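Local coordinates for protein subtilisin-like serine protease (Fervidobacterium pennivorans, PDB 1R6V) that degrades keratin into peptides as a subtilisin-like serine protease, allowing its bacterium to grow on native feathers, at residues I156-V161 / G260-H266. The protein carries 1 engineered substitution. Residues are numbered along the deposited sequence; the frame is centred on the assembly and turned at random.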
# COMPACT_ATOMS: atom_id res chain seq x y z
N ILE A 156 11.40 21.66 -12.74
CA ILE A 156 10.66 20.57 -12.12
C ILE A 156 11.61 19.40 -11.87
O ILE A 156 12.34 19.00 -12.77
CB ILE A 156 9.47 20.10 -13.02
CG1 ILE A 156 8.51 21.26 -13.29
CG2 ILE A 156 8.72 18.94 -12.33
CD1 ILE A 156 8.00 21.98 -12.03
N ILE A 157 11.61 18.88 -10.64
CA ILE A 157 12.46 17.75 -10.28
C ILE A 157 11.60 16.48 -10.32
O ILE A 157 10.56 16.40 -9.66
CB ILE A 157 13.05 17.91 -8.86
CG1 ILE A 157 14.08 19.05 -8.86
CG2 ILE A 157 13.74 16.62 -8.40
CD1 ILE A 157 14.53 19.46 -7.46
N VAL A 158 12.03 15.49 -11.09
CA VAL A 158 11.31 14.23 -11.22
C VAL A 158 12.11 13.11 -10.57
O VAL A 158 13.27 12.87 -10.96
CB VAL A 158 11.17 13.83 -12.72
CG1 VAL A 158 10.51 12.47 -12.85
CG2 VAL A 158 10.38 14.89 -13.47
N ALA A 159 11.51 12.42 -9.61
CA ALA A 159 12.22 11.31 -8.97
C ALA A 159 11.93 10.04 -9.73
O ALA A 159 10.77 9.68 -9.96
CB ALA A 159 11.79 11.14 -7.52
N VAL A 160 13.00 9.37 -10.15
CA VAL A 160 12.87 8.10 -10.86
C VAL A 160 13.21 7.06 -9.78
O VAL A 160 14.36 6.84 -9.43
CB VAL A 160 13.84 8.04 -12.07
CG1 VAL A 160 13.97 6.60 -12.60
CG2 VAL A 160 13.30 8.94 -13.20
N VAL A 161 12.16 6.42 -9.26
CA VAL A 161 12.23 5.44 -8.17
C VAL A 161 12.30 4.12 -8.89
O VAL A 161 11.29 3.54 -9.28
CB VAL A 161 10.99 5.60 -7.29
CG1 VAL A 161 11.12 4.74 -6.03
CG2 VAL A 161 10.85 7.10 -6.92
N GLY A 260 12.65 18.22 -2.71
CA GLY A 260 12.06 18.89 -3.85
C GLY A 260 11.43 18.20 -5.04
O GLY A 260 10.98 18.91 -5.94
N ALA A 261 11.40 16.87 -5.09
CA ALA A 261 10.76 16.21 -6.23
C ALA A 261 9.28 16.60 -6.26
O ALA A 261 8.63 16.62 -5.21
CB ALA A 261 10.90 14.68 -6.11
N LYS A 262 8.74 16.93 -7.44
CA LYS A 262 7.33 17.28 -7.54
C LYS A 262 6.50 16.18 -8.21
O LYS A 262 5.28 16.21 -8.19
CB LYS A 262 7.15 18.61 -8.29
CG LYS A 262 7.69 19.80 -7.52
CD LYS A 262 7.14 19.86 -6.13
CE LYS A 262 7.84 20.95 -5.32
NZ LYS A 262 7.39 20.92 -3.89
N VAL A 263 7.18 15.22 -8.82
CA VAL A 263 6.49 14.08 -9.41
C VAL A 263 7.47 12.90 -9.34
O VAL A 263 8.69 13.10 -9.42
CB VAL A 263 6.02 14.35 -10.88
CG1 VAL A 263 7.20 14.79 -11.75
CG2 VAL A 263 5.36 13.10 -11.46
N MET A 264 6.95 11.70 -9.12
CA MET A 264 7.79 10.48 -9.06
C MET A 264 7.25 9.44 -10.01
O MET A 264 6.04 9.33 -10.18
CB MET A 264 7.77 9.86 -7.65
CG MET A 264 8.16 10.84 -6.53
SD MET A 264 8.75 9.97 -5.01
CE MET A 264 8.46 11.29 -3.77
N ASN A 265 8.15 8.66 -10.60
CA ASN A 265 7.77 7.61 -11.53
C ASN A 265 8.05 6.26 -10.85
O ASN A 265 9.15 6.04 -10.37
CB ASN A 265 8.59 7.73 -12.82
CG ASN A 265 8.21 6.67 -13.85
OD1 ASN A 265 8.76 5.56 -13.87
ND2 ASN A 265 7.23 7.00 -14.68
N HIS A 266 7.03 5.40 -10.78
CA HIS A 266 7.14 4.07 -10.15
C HIS A 266 6.67 2.95 -11.07
O HIS A 266 5.55 3.02 -11.59
CB HIS A 266 6.24 3.97 -8.92
CG HIS A 266 6.52 4.98 -7.86
ND1 HIS A 266 7.41 4.76 -6.83
CD2 HIS A 266 6.02 6.22 -7.67
CE1 HIS A 266 7.45 5.83 -6.05
NE2 HIS A 266 6.61 6.73 -6.54
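In a parallel pair, alternate residues of one strand bond through N and O to the two residues flanking their partner on the other. Val161, with the largest area covered, donates from N to Asn265 O (3.2 Å); Val161 CG2 lies 4.0 Å from Met264 SD, and Val161 CB packs against the His266 ring, 3.7 Å from His266 ND1, which is hydrogen-bonded to Trp268 NE1. At the N-terminal end of the pair, Ile157 O accepts from Lys262 N (2.9 Å) and Ile157 CG2 meets Ala261 CB at 4.1 Å, just after a Schellman motif ends helix 246-258 at Gly260. These are neighbouring strands of the parallel core sheet of the subtilisin fold, strand 157-162 ending at the presumed charge-relay residue Asp162. Asn265 N donates to Ala159 O (2.9 Å), and Ala159 CB meets Met264 CG at 3.8 Å, facing helix 246-258. On the face opposite Ala159 and Met264, Val158 CG2 packs 3.6 Å from Val263 CG1, and Asn265 ND2 is hydrogen-bonded to Thr388 OG1 of helix 380-397.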